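Local coordinates for DUF5063 domain-containing protein (Bacteroides fragilis, PDB 3NRH) that is of unknown function but folds into a predominantly alpha-helical domain of the DUF5063 family, at residues Pro57-Ile62 against Asp140-Cys145; Gln6-Lys11 against Gly133-Met138; Glu15-Ala20 against Lys124-Val129; Ala117-Asp122 against Leu151-Lys156. One frame throughout, in Å; residues are numbered along the deposited sequence.

Interaction 1. Residues Pro57-Ile62 against Asp140-Cys145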
loop_
_atom_site.group_PDB
_atom_site.type_symbol
_atom_site.label_atom_id
_atom_site.label_comp_id
_atom_site.label_asym_id
_atom_site.label_seq_id
_atom_site.Cartn_x
_atom_site.Cartn_y
_atom_site.Cartn_z
ATOM N N PRO A 57 2.524 15.830 8.594
ATOM C CA PRO A 57 2.198 16.482 9.865
ATOM C C PRO A 57 0.850 17.185 9.741
ATOM O O PRO A 57 0.333 17.362 8.637
ATOM C CB PRO A 57 3.353 17.458 10.051
ATOM C CG PRO A 57 3.652 17.876 8.649
ATOM C CD PRO A 57 3.597 16.556 7.890
ATOM N N LYS A 58 0.280 17.579 10.874
ATOM C CA LYS A 58 -1.005 18.265 10.885
ATOM C C LYS A 58 -0.875 19.655 10.268
ATOM O O LYS A 58 -0.024 20.447 10.670
ATOM C CB LYS A 58 -1.524 18.372 12.321
ATOM C CG LYS A 58 -1.870 17.026 12.944
ATOM C CD LYS A 58 -2.065 17.122 14.453
ATOM C CE LYS A 58 -0.744 17.379 15.166
ATOM N NZ LYS A 58 -0.898 17.352 16.647
ATOM N N CYS A 59 -1.724 19.939 9.286
ATOM C CA CYS A 59 -1.703 21.229 8.604
ATOM C C CYS A 59 -2.993 22.009 8.837
ATOM O O CYS A 59 -4.073 21.430 8.936
ATOM C CB CYS A 59 -1.496 21.023 7.101
ATOM S SG CYS A 59 0.021 20.141 6.684
ATOM N N GLU A 60 -2.871 23.328 8.923
ATOM C CA GLU A 60 -4.025 24.192 9.140
ATOM C C GLU A 60 -4.172 25.183 7.989
ATOM O O GLU A 60 -3.185 25.679 7.459
ATOM C CB GLU A 60 -3.866 24.966 10.451
ATOM C CG GLU A 60 -2.638 25.869 10.485
ATOM C CD GLU A 60 -2.581 26.741 11.726
ATOM O OE1 GLU A 60 -2.614 26.191 12.849
ATOM O OE2 GLU A 60 -2.498 27.979 11.576
HETATM N N MSE A 61 -5.410 25.467 7.605
HETATM C CA MSE A 61 -5.690 26.415 6.533
HETATM C C MSE A 61 -5.381 27.839 7.009
HETATM O O MSE A 61 -5.731 28.204 8.128
HETATM C CB MSE A 61 -7.171 26.343 6.153
HETATM C CG MSE A 61 -7.549 25.154 5.270
HETATM SE SE MSE A 61 -6.531 25.157 3.636
HETATM C CE MSE A 61 -6.771 26.994 3.097
ATOM N N ILE A 62 -4.687 28.625 6.187
ATOM C CA ILE A 62 -4.393 30.029 6.511
ATOM C C ILE A 62 -5.494 30.801 5.793
ATOM O O ILE A 62 -6.043 31.770 6.296
ATOM C CB ILE A 62 -3.047 30.501 5.912
ATOM C CG1 ILE A 62 -1.887 29.705 6.514
ATOM C CG2 ILE A 62 -2.909 32.021 6.027
ATOM C CD1 ILE A 62 -1.902 29.541 7.985
ATOM N N ASP A 140 -1.330 26.095 2.187
ATOM C CA ASP A 140 -2.735 25.793 1.944
ATOM C C ASP A 140 -2.944 24.648 0.966
ATOM O O ASP A 140 -3.847 23.834 1.158
ATOM C CB ASP A 140 -3.470 27.052 1.477
ATOM C CG ASP A 140 -3.755 28.006 2.626
ATOM O OD1 ASP A 140 -3.207 27.773 3.726
ATOM O OD2 ASP A 140 -4.519 28.978 2.437
ATOM N N SER A 141 -2.114 24.565 -0.072
ATOM C CA SER A 141 -2.257 23.472 -1.035
ATOM C C SER A 141 -1.965 22.149 -0.327
ATOM O O SER A 141 -2.596 21.130 -0.608
ATOM C CB SER A 141 -1.313 23.661 -2.236
ATOM O OG SER A 141 0.058 23.651 -1.859
ATOM N N LEU A 142 -1.014 22.174 0.603
ATOM C CA LEU A 142 -0.665 20.976 1.367
ATOM C C LEU A 142 -1.841 20.578 2.256
ATOM O O LEU A 142 -2.250 19.415 2.288
ATOM C CB LEU A 142 0.562 21.235 2.244
ATOM C CG LEU A 142 0.934 20.094 3.191
ATOM C CD1 LEU A 142 1.311 18.871 2.374
ATOM C CD2 LEU A 142 2.088 20.513 4.097
ATOM N N ALA A 143 -2.385 21.551 2.981
ATOM C CA ALA A 143 -3.520 21.301 3.866
ATOM C C ALA A 143 -4.696 20.701 3.096
ATOM O O ALA A 143 -5.331 19.758 3.559
ATOM C CB ALA A 143 -3.950 22.601 4.553
ATOM N N ILE A 144 -4.990 21.256 1.925
ATOM C CA ILE A 144 -6.087 20.755 1.103
ATOM C C ILE A 144 -5.829 19.318 0.658
ATOM O O ILE A 144 -6.705 18.460 0.754
ATOM C CB ILE A 144 -6.289 21.635 -0.147
ATOM C CG1 ILE A 144 -6.843 22.997 0.271
ATOM C CG2 ILE A 144 -7.243 20.953 -1.129
ATOM C CD1 ILE A 144 -6.971 23.980 -0.866
ATOM N N CYS A 145 -4.621 19.060 0.169
ATOM C CA CYS A 145 -4.260 17.725 -0.280
ATOM C C CYS A 145 -4.375 16.720 0.864
ATOM O O CYS A 145 -4.900 15.621 0.683
ATOM C CB CYS A 145 -2.838 17.729 -0.833
ATOM S SG CYS A 145 -2.346 16.172 -1.600
#
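The carboxylate of Asp140 is gripped by two successive backbone amides of the facing loop. OD1 accepts the N-H of Ile62, with Ile62 N to Asp140 OD1 at 3.0 Å and a nearly straight bond of 164°; the donor comes in on the syn side, 27° out of the carboxylate plane. OD2 takes the next amide, that of Gly63, so both oxygens are engaged and the group is hindered from rotating. A short acidic side chain suits a place where main-chain N-H groups must be met close to a helix. The two amides would probably stabilise its negative charge.

Met61, a selenomethionine here, crosses Asp140 at about a right angle. Bends at chi2 and chi3 fold the chain back, and the terminal methyl presses on the carboxylate, CE lying a tight 3.1 Å from Asp140 OD2. Its SE rests 3.7 Å from Ala143 CB and touches CG1 of Ile144 more loosely. Ala143, with only a methyl to accommodate, lets the loop come close: its CB is 3.9 Å from Cys59 CB. Cys59 SG meets the CD2 methyl of Leu142 at 3.3 Å, a tight contact, which a small side chain permits.

Outside the two segments, Gln146 bonds to both Pro57 O and Cys59 N, fixing the first residues of segment 57-62, as Asp140 fixes its last. Residues 57-61 run extended over an early part of helix 135-169, an inter-helix connection clamped by side-chain-to-backbone bonds within an all-alpha fold.

Interaction 2. Residues Gln6-Lys11 against Gly133-Met138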
loop_
_atom_site.group_PDB
_atom_site.type_symbol
_atom_site.label_atom_id
_atom_site.label_comp_id
_atom_site.label_asym_id
_atom_site.label_seq_id
_atom_site.Cartn_x
_atom_site.Cartn_y
_atom_site.Cartn_z
ATOM N N GLN A 6 6.602 27.036 7.525
ATOM C CA GLN A 6 6.468 26.297 8.815
ATOM C C GLN A 6 6.499 24.786 8.585
ATOM O O GLN A 6 7.566 24.171 8.593
ATOM C CB GLN A 6 5.159 26.692 9.507
ATOM C CG GLN A 6 5.006 28.190 9.725
ATOM C CD GLN A 6 3.776 28.544 10.545
ATOM O OE1 GLN A 6 2.644 28.247 10.155
ATOM N NE2 GLN A 6 3.996 29.184 11.687
ATOM N N VAL A 7 5.327 24.192 8.379
ATOM C CA VAL A 7 5.234 22.756 8.141
ATOM C C VAL A 7 5.766 22.395 6.758
ATOM O O VAL A 7 6.176 21.260 6.520
ATOM C CB VAL A 7 3.774 22.252 8.254
ATOM C CG1 VAL A 7 3.273 22.422 9.676
ATOM C CG2 VAL A 7 2.882 23.011 7.287
ATOM N N ILE A 8 5.769 23.364 5.848
ATOM C CA ILE A 8 6.249 23.120 4.493
ATOM C C ILE A 8 7.725 22.734 4.456
ATOM O O ILE A 8 8.245 22.340 3.412
ATOM C CB ILE A 8 6.027 24.351 3.592
ATOM C CG1 ILE A 8 6.771 25.560 4.163
ATOM C CG2 ILE A 8 4.539 24.635 3.468
ATOM C CD1 ILE A 8 6.726 26.776 3.268
ATOM N N PHE A 9 8.400 22.844 5.596
ATOM C CA PHE A 9 9.812 22.483 5.677
ATOM C C PHE A 9 9.959 21.142 6.394
ATOM O O PHE A 9 11.062 20.608 6.518
ATOM C CB PHE A 9 10.595 23.558 6.435
ATOM C CG PHE A 9 10.534 24.915 5.798
ATOM C CD1 PHE A 9 10.998 25.112 4.501
ATOM C CD2 PHE A 9 10.008 25.999 6.495
ATOM C CE1 PHE A 9 10.940 26.373 3.904
ATOM C CE2 PHE A 9 9.945 27.263 5.909
ATOM C CZ PHE A 9 10.412 27.449 4.610
ATOM N N ASP A 10 8.835 20.610 6.861
ATOM C CA ASP A 10 8.811 19.337 7.574
ATOM C C ASP A 10 9.481 18.233 6.753
ATOM O O ASP A 10 9.288 18.143 5.540
ATOM C CB ASP A 10 7.364 18.952 7.881
ATOM C CG ASP A 10 7.259 17.774 8.818
ATOM O OD1 ASP A 10 7.522 17.947 10.024
ATOM O OD2 ASP A 10 6.914 16.673 8.346
ATOM N N LYS A 11 10.267 17.395 7.421
ATOM C CA LYS A 11 10.973 16.303 6.758
ATOM C C LYS A 11 10.003 15.356 6.049
ATOM O O LYS A 11 10.310 14.817 4.985
ATOM C CB LYS A 11 11.803 15.521 7.782
ATOM C CG LYS A 11 10.978 14.758 8.812
ATOM C CD LYS A 11 11.860 14.193 9.922
ATOM C CE LYS A 11 11.119 13.165 10.764
ATOM N NZ LYS A 11 9.868 13.704 11.358
ATOM N N GLY A 133 6.667 28.479 -5.098
ATOM C CA GLY A 133 7.400 29.229 -4.087
ATOM C C GLY A 133 6.752 30.223 -3.140
ATOM O O GLY A 133 7.468 30.885 -2.390
ATOM N N LEU A 134 5.429 30.352 -3.156
ATOM C CA LEU A 134 4.761 31.288 -2.249
ATOM C C LEU A 134 4.357 30.519 -0.989
ATOM O O LEU A 134 3.482 29.653 -1.031
ATOM C CB LEU A 134 3.531 31.902 -2.935
ATOM C CG LEU A 134 2.772 33.025 -2.211
ATOM C CD1 LEU A 134 3.715 34.163 -1.856
ATOM C CD2 LEU A 134 1.624 33.510 -3.086
ATOM N N ASN A 135 5.004 30.839 0.127
ATOM C CA ASN A 135 4.753 30.160 1.395
ATOM C C ASN A 135 3.288 29.911 1.759
ATOM O O ASN A 135 2.913 28.785 2.092
ATOM C CB ASN A 135 5.437 30.921 2.536
ATOM C CG ASN A 135 5.375 30.172 3.855
ATOM O OD1 ASN A 135 4.314 30.060 4.470
ATOM N ND2 ASN A 135 6.517 29.650 4.294
ATOM N N GLU A 136 2.466 30.951 1.698
ATOM C CA GLU A 136 1.050 30.834 2.045
ATOM C C GLU A 136 0.280 29.768 1.260
ATOM O O GLU A 136 -0.415 28.943 1.849
ATOM C CB GLU A 136 0.347 32.185 1.871
ATOM C CG GLU A 136 1.001 33.338 2.620
ATOM C CD GLU A 136 2.220 33.887 1.899
ATOM O OE1 GLU A 136 2.050 34.447 0.796
ATOM O OE2 GLU A 136 3.343 33.759 2.431
ATOM N N THR A 137 0.389 29.796 -0.065
ATOM C CA THR A 137 -0.316 28.835 -0.900
ATOM C C THR A 137 0.358 27.469 -0.884
ATOM O O THR A 137 -0.278 26.463 -1.183
ATOM C CB THR A 137 -0.464 29.344 -2.357
ATOM O OG1 THR A 137 0.810 29.754 -2.863
ATOM C CG2 THR A 137 -1.430 30.524 -2.407
HETATM N N MSE A 138 1.643 27.431 -0.538
HETATM C CA MSE A 138 2.347 26.159 -0.445
HETATM C C MSE A 138 1.731 25.444 0.753
HETATM O O MSE A 138 1.468 24.239 0.717
HETATM C CB MSE A 138 3.846 26.376 -0.199
HETATM C CG MSE A 138 4.631 26.853 -1.415
HETATM SE SE MSE A 138 6.490 27.231 -0.983
HETATM C CE MSE A 138 7.132 25.422 -0.839
#
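Ile8 meets Asn135 at the start of helix 135-169, just past the short link from helix 112-131. In that link Gly133 leaves the first helix with positive phi, and Leu134 is the N-cap of the next.

Asn135 follows, and its amide nitrogen makes the touch: ND2 lies only 3.1 Å from Ile8 CD1, a tight approach for an amide against a methyl. With CG anti to the backbone N (chi1 -172°), the Asn135 side chain reaches out beside the helix start and slants across Ile8. ND2 also skirts the Phe9 ring, 4.5 Å from CE2. A polar amide is reasonable here, since the contact lies at the surface.

One helical turn on, Met138 offers the base of its side chain. CG2 of Ile8 sits 4.1 Å from Met138 CB, and the two side chains cross at about a right angle. Ile8 can serve both partners because it branches at CB: CG1 takes the crowded position between backbone N and carbonyl carbon (chi1 60°) and leads to the methyl that touches Asn135, while CG2 goes to Met138. CG1 also lies 3.9 Å above the centre of the Phe9 ring. Phe130 of helix 112-131 touches both Ile8 and Met138.

The short 3-10 turn 7-9, followed by Asp10 as N-cap of helix 11-28, packs on the first turn of helix 135-169.

Interaction 3. Residues Glu15-Ala20 against Lys124-Val129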
loop_
_atom_site.group_PDB
_atom_site.type_symbol
_atom_site.label_atom_id
_atom_site.label_comp_id
_atom_site.label_asym_id
_atom_site.label_seq_id
_atom_site.Cartn_x
_atom_site.Cartn_y
_atom_site.Cartn_z
ATOM N N GLU A 15 9.603 14.416 1.777
ATOM C CA GLU A 15 9.545 13.074 1.218
ATOM C C GLU A 15 8.229 12.843 0.479
ATOM O O GLU A 15 8.196 12.121 -0.513
ATOM C CB GLU A 15 9.727 12.023 2.313
ATOM C CG GLU A 15 11.074 12.114 3.007
ATOM C CD GLU A 15 11.434 10.845 3.747
ATOM O OE1 GLU A 15 10.574 10.318 4.486
ATOM O OE2 GLU A 15 12.584 10.377 3.592
ATOM N N PHE A 16 7.150 13.456 0.960
ATOM C CA PHE A 16 5.857 13.316 0.292
ATOM C C PHE A 16 5.935 14.000 -1.076
ATOM O O PHE A 16 5.483 13.452 -2.082
ATOM C CB PHE A 16 4.742 13.956 1.124
ATOM C CG PHE A 16 3.387 13.892 0.470
ATOM C CD1 PHE A 16 2.775 12.663 0.227
ATOM C CD2 PHE A 16 2.736 15.054 0.075
ATOM C CE1 PHE A 16 1.527 12.599 -0.406
ATOM C CE2 PHE A 16 1.492 15.001 -0.556
ATOM C CZ PHE A 16 0.888 13.771 -0.797
ATOM N N VAL A 17 6.512 15.196 -1.111
ATOM C CA VAL A 17 6.644 15.928 -2.366
ATOM C C VAL A 17 7.400 15.084 -3.389
ATOM O O VAL A 17 6.999 15.002 -4.550
ATOM C CB VAL A 17 7.367 17.286 -2.159
ATOM C CG1 VAL A 17 7.727 17.907 -3.503
ATOM C CG2 VAL A 17 6.456 18.245 -1.381
ATOM N N THR A 18 8.478 14.438 -2.950
ATOM C CA THR A 18 9.274 13.599 -3.840
ATOM C C THR A 18 8.475 12.453 -4.468
ATOM O O THR A 18 8.513 12.261 -5.685
ATOM C CB THR A 18 10.492 13.027 -3.100
ATOM O OG1 THR A 18 11.299 14.113 -2.631
ATOM C CG2 THR A 18 11.327 12.147 -4.031
ATOM N N VAL A 19 7.743 11.690 -3.662
ATOM C CA VAL A 19 6.973 10.588 -4.233
ATOM C C VAL A 19 5.787 11.111 -5.042
ATOM O O VAL A 19 5.403 10.511 -6.045
ATOM C CB VAL A 19 6.470 9.605 -3.143
ATOM C CG1 VAL A 19 5.563 10.322 -2.165
ATOM C CG2 VAL A 19 5.751 8.422 -3.801
ATOM N N ALA A 20 5.210 12.229 -4.608
ATOM C CA ALA A 20 4.077 12.819 -5.319
ATOM C C ALA A 20 4.506 13.202 -6.741
ATOM O O ALA A 20 3.788 12.955 -7.709
ATOM C CB ALA A 20 3.566 14.049 -4.570
ATOM N N LYS A 124 -1.336 16.344 -8.344
ATOM C CA LYS A 124 -0.758 17.292 -9.300
ATOM C C LYS A 124 -1.026 18.750 -8.920
ATOM O O LYS A 124 -0.141 19.601 -9.038
ATOM C CB LYS A 124 -1.306 17.022 -10.704
ATOM C CG LYS A 124 -0.741 17.933 -11.798
ATOM C CD LYS A 124 0.755 17.726 -12.002
ATOM C CE LYS A 124 1.275 18.563 -13.170
ATOM N NZ LYS A 124 2.717 18.287 -13.460
ATOM N N ASP A 125 -2.243 19.044 -8.474
ATOM C CA ASP A 125 -2.574 20.415 -8.086
ATOM C C ASP A 125 -1.675 20.859 -6.940
ATOM O O ASP A 125 -1.215 22.004 -6.898
ATOM C CB ASP A 125 -4.044 20.530 -7.663
ATOM C CG ASP A 125 -4.992 20.588 -8.849
ATOM O OD1 ASP A 125 -4.516 20.742 -9.995
ATOM O OD2 ASP A 125 -6.221 20.493 -8.635
ATOM N N PHE A 126 -1.417 19.936 -6.018
ATOM C CA PHE A 126 -0.569 20.219 -4.873
ATOM C C PHE A 126 0.898 20.497 -5.242
ATOM O O PHE A 126 1.442 21.539 -4.879
ATOM C CB PHE A 126 -0.622 19.054 -3.881
ATOM C CG PHE A 126 0.490 19.073 -2.875
ATOM C CD1 PHE A 126 0.623 20.133 -1.983
ATOM C CD2 PHE A 126 1.436 18.054 -2.850
ATOM C CE1 PHE A 126 1.687 20.178 -1.079
ATOM C CE2 PHE A 126 2.504 18.088 -1.951
ATOM C CZ PHE A 126 2.628 19.154 -1.065
ATOM N N ILE A 127 1.539 19.578 -5.958
ATOM C CA ILE A 127 2.950 19.774 -6.291
ATOM C C ILE A 127 3.223 20.939 -7.235
ATOM O O ILE A 127 4.297 21.545 -7.178
ATOM C CB ILE A 127 3.600 18.495 -6.861
ATOM C CG1 ILE A 127 2.904 18.067 -8.152
ATOM C CG2 ILE A 127 3.567 17.394 -5.801
ATOM C CD1 ILE A 127 3.580 16.890 -8.839
ATOM N N PHE A 128 2.261 21.258 -8.096
ATOM C CA PHE A 128 2.435 22.390 -9.002
ATOM C C PHE A 128 2.585 23.658 -8.163
ATOM O O PHE A 128 3.557 24.412 -8.305
ATOM C CB PHE A 128 1.230 22.533 -9.935
ATOM C CG PHE A 128 1.262 23.787 -10.771
ATOM C CD1 PHE A 128 2.366 24.079 -11.567
ATOM C CD2 PHE A 128 0.193 24.679 -10.754
ATOM C CE1 PHE A 128 2.405 25.248 -12.337
ATOM C CE2 PHE A 128 0.222 25.846 -11.517
ATOM C CZ PHE A 128 1.332 26.129 -12.310
ATOM N N VAL A 129 1.623 23.871 -7.268
ATOM C CA VAL A 129 1.621 25.040 -6.398
ATOM C C VAL A 129 2.833 25.068 -5.484
ATOM O O VAL A 129 3.432 26.117 -5.269
ATOM C CB VAL A 129 0.346 25.075 -5.523
ATOM C CG1 VAL A 129 0.421 26.229 -4.528
ATOM C CG2 VAL A 129 -0.872 25.221 -6.407
#
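Phe16 and Phe126 push their rings toward each other from the two helices and meet at their outer atoms, CE2 of Phe16 lying 3.5 Å from CE2 of Phe126. The planes are inclined by 35° and the centroids are 5.6 Å apart, an oblique pairing. In both residues CG is anti to the backbone N, which directs it away from that nitrogen.

Val17 supplies a second bump: its CG2 comes up at about a right angle to Phe126, 3.9 Å from CZ. The CE2-CZ side of the Phe126 ring thus borders both Phe16 and Val17. A second fit lies beside it, where Ile127 CG2 settles 3.6 Å from Ala20 CB and, more distantly, near the Val17 carbonyl oxygen. The shallow hollow exists because alanine is small; the beta-branched isoleucine, thick close to its backbone, fills it.

The axes of segments 15-20 and 124-129 pass 10.2 Å apart at a crossing angle of -117°, so the helices meet over a short patch. Leu49 and Ala53 of helix 35-54 touch Phe16 as well, while Ser141 and Leu142 of helix 135-169 touch Phe126.

Across this patch the chemistry is hydrocarbon against hydrocarbon. The charged neighbours bond elsewhere, Glu15 to Lys52 and Lys124 to Glu28, which implies that burial of apolar surface and complementary shape, not directional bonds, hold the two helices together here.

Interaction 4. Residues Ala117-Asp122 against Leu151-Lys156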
loop_
_atom_site.group_PDB
_atom_site.type_symbol
_atom_site.label_atom_id
_atom_site.label_comp_id
_atom_site.label_asym_id
_atom_site.label_seq_id
_atom_site.Cartn_x
_atom_site.Cartn_y
_atom_site.Cartn_z
ATOM N N ALA A 117 -6.672 8.922 -12.390
ATOM C CA ALA A 117 -6.811 10.306 -12.829
ATOM C C ALA A 117 -7.349 11.163 -11.680
ATOM O O ALA A 117 -6.936 12.312 -11.510
ATOM C CB ALA A 117 -7.739 10.384 -14.046
ATOM N N ASP A 118 -8.262 10.604 -10.886
ATOM C CA ASP A 118 -8.818 11.335 -9.747
ATOM C C ASP A 118 -7.738 11.633 -8.710
ATOM O O ASP A 118 -7.653 12.747 -8.198
ATOM C CB ASP A 118 -9.948 10.541 -9.077
ATOM C CG ASP A 118 -11.239 10.572 -9.871
ATOM O OD1 ASP A 118 -11.335 11.356 -10.840
ATOM O OD2 ASP A 118 -12.168 9.814 -9.518
ATOM N N ILE A 119 -6.917 10.633 -8.391
ATOM C CA ILE A 119 -5.844 10.817 -7.412
ATOM C C ILE A 119 -4.875 11.862 -7.966
ATOM O O ILE A 119 -4.441 12.769 -7.252
ATOM C CB ILE A 119 -5.102 9.483 -7.160
ATOM C CG1 ILE A 119 -6.075 8.466 -6.550
ATOM C CG2 ILE A 119 -3.902 9.702 -6.244
ATOM C CD1 ILE A 119 -5.508 7.056 -6.472
ATOM N N TYR A 120 -4.563 11.735 -9.251
ATOM C CA TYR A 120 -3.664 12.658 -9.941
ATOM C C TYR A 120 -4.146 14.104 -9.800
ATOM O O TYR A 120 -3.346 15.014 -9.586
ATOM C CB TYR A 120 -3.581 12.276 -11.426
ATOM C CG TYR A 120 -2.765 13.219 -12.288
ATOM C CD1 TYR A 120 -1.382 13.063 -12.419
ATOM C CD2 TYR A 120 -3.379 14.257 -12.985
ATOM C CE1 TYR A 120 -0.631 13.926 -13.229
ATOM C CE2 TYR A 120 -2.642 15.122 -13.795
ATOM C CZ TYR A 120 -1.269 14.953 -13.912
ATOM O OH TYR A 120 -0.542 15.823 -14.699
ATOM N N GLN A 121 -5.453 14.325 -9.922
ATOM C CA GLN A 121 -5.976 15.677 -9.799
ATOM C C GLN A 121 -5.557 16.305 -8.474
ATOM O O GLN A 121 -5.114 17.450 -8.436
ATOM C CB GLN A 121 -7.500 15.685 -9.916
ATOM C CG GLN A 121 -8.094 17.081 -10.051
ATOM C CD GLN A 121 -9.599 17.056 -10.219
ATOM O OE1 GLN A 121 -10.134 16.256 -10.985
ATOM N NE2 GLN A 121 -10.292 17.943 -9.511
ATOM N N ASP A 122 -5.699 15.569 -7.380
ATOM C CA ASP A 122 -5.310 16.123 -6.085
ATOM C C ASP A 122 -3.801 16.252 -5.917
ATOM O O ASP A 122 -3.314 17.273 -5.437
ATOM C CB ASP A 122 -5.879 15.287 -4.941
ATOM C CG ASP A 122 -7.149 15.889 -4.359
ATOM O OD1 ASP A 122 -7.107 17.058 -3.905
ATOM O OD2 ASP A 122 -8.185 15.199 -4.354
ATOM N N LEU A 151 -10.654 12.362 2.948
ATOM C CA LEU A 151 -11.991 12.516 2.398
ATOM C C LEU A 151 -12.232 11.679 1.153
ATOM O O LEU A 151 -13.348 11.214 0.931
ATOM C CB LEU A 151 -12.270 13.980 2.052
ATOM C CG LEU A 151 -12.364 15.010 3.177
ATOM C CD1 LEU A 151 -12.667 16.369 2.563
ATOM C CD2 LEU A 151 -13.453 14.616 4.170
ATOM N N LEU A 152 -11.205 11.474 0.332
ATOM C CA LEU A 152 -11.444 10.713 -0.884
ATOM C C LEU A 152 -10.285 10.024 -1.596
ATOM O O LEU A 152 -10.398 8.843 -1.926
ATOM C CB LEU A 152 -12.178 11.605 -1.890
ATOM C CG LEU A 152 -12.782 10.920 -3.118
ATOM C CD1 LEU A 152 -13.816 9.890 -2.674
ATOM C CD2 LEU A 152 -13.429 11.964 -4.024
ATOM N N TRP A 153 -9.186 10.738 -1.838
ATOM C CA TRP A 153 -8.062 10.155 -2.576
ATOM C C TRP A 153 -7.443 8.911 -1.937
ATOM O O TRP A 153 -7.085 7.967 -2.643
ATOM C CB TRP A 153 -6.991 11.236 -2.858
ATOM C CG TRP A 153 -5.553 10.808 -2.622
ATOM C CD1 TRP A 153 -4.963 9.635 -3.015
ATOM C CD2 TRP A 153 -4.551 11.533 -1.911
ATOM N NE1 TRP A 153 -3.666 9.585 -2.580
ATOM C CE2 TRP A 153 -3.383 10.737 -1.902
ATOM C CE3 TRP A 153 -4.522 12.780 -1.277
ATOM C CZ2 TRP A 153 -2.207 11.145 -1.283
ATOM C CZ3 TRP A 153 -3.352 13.181 -0.665
ATOM C CH2 TRP A 153 -2.213 12.367 -0.672
ATOM N N GLY A 154 -7.310 8.912 -0.615
ATOM C CA GLY A 154 -6.738 7.764 0.065
ATOM C C GLY A 154 -7.482 6.469 -0.226
ATOM O O GLY A 154 -6.861 5.433 -0.470
ATOM N N GLN A 155 -8.811 6.520 -0.202
ATOM C CA GLN A 155 -9.609 5.326 -0.465
ATOM C C GLN A 155 -9.465 4.897 -1.924
ATOM O O GLN A 155 -9.383 3.708 -2.220
ATOM C CB GLN A 155 -11.083 5.576 -0.135
ATOM C CG GLN A 155 -11.946 4.310 -0.139
ATOM C CD GLN A 155 -11.602 3.360 0.997
ATOM O OE1 GLN A 155 -11.629 3.742 2.170
ATOM N NE2 GLN A 155 -11.282 2.113 0.655
ATOM N N LYS A 156 -9.429 5.864 -2.834
ATOM C CA LYS A 156 -9.277 5.545 -4.249
ATOM C C LYS A 156 -7.935 4.858 -4.487
ATOM O O LYS A 156 -7.835 3.949 -5.308
ATOM C CB LYS A 156 -9.372 6.812 -5.098
ATOM C CG LYS A 156 -10.765 7.424 -5.128
ATOM C CD LYS A 156 -10.793 8.695 -5.955
ATOM C CE LYS A 156 -12.186 9.320 -5.979
ATOM N NZ LYS A 156 -13.203 8.416 -6.576
HETATM O O HOH W 1 -12.829 6.966 -8.912
#
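Ile119 and Trp153 cross at about a right angle, and the CG2 methyl of Ile119 meets the indole obliquely: it is 3.4 Å from Trp153 CD1 and 3.7 Å from Trp153 NE1. This methyl crowds the pyrrole part of the ring, and NE1, buried by the contact, has no polar partner in the model. The Trp153 side chain is itself turned away from the usual staggered positions (chi1 136°), and its ring meets Phe149 edge-to-face.

The other branch of Ile119 runs past Lys156 in the opposite direction, CG1 lying 4.0 Å from Lys156 CB. Lysine suits this place because its long aliphatic part can pack on isoleucine while the ammonium continues outward. A bend at chi4 (-61°) sets NZ 3.4 Å from Asp118 OD2, a salt bridge whose hydrogen bond is weak. Asp118 and Lys156 approach each other at a slant. A water strengthens the link, accepting from Lys156 NZ at 2.8 Å and donating to Asp118 OD2 at 3.0 Å. Asp118 OD1 is bonded to Tyr76 OH, which ties helix 73-87 to the same carboxylate.

Asp122 brings OD2 loosely near Trp153 CB, but its firmer bond, through OD1, is to Asn148. Segments 117-122 and 151-156 cross at -136° with axes 9.4 Å apart, the second containing a wider pi-type turn at 151-153: a splayed, roughly antiparallel helical hairpin, apolar within and charged at its margin.

How the interactions relate
Along the chain, interaction 3 is nested inside the loop closed by interaction 2, while the segments of every other pair of contacts alternate, so contacts join parts of the chain that lie far apart in sequence. Helix 135-169 serves interactions 1, 2 and 4, and helix 112-131 serves interactions 3 and 4. Interactions 1 and 2 are neighbours, their centres 9 Å apart, and touch where Val7 packs on Cys59 and Leu142. Interactions 2 and 4 are farthest apart, with centres 22 Å apart and nearest atoms about 10 Å. Between them, Phe126 meets Leu142 and Phe16 meets Trp153, linking the end of the bundle that holds interactions 1 and 2 to its middle.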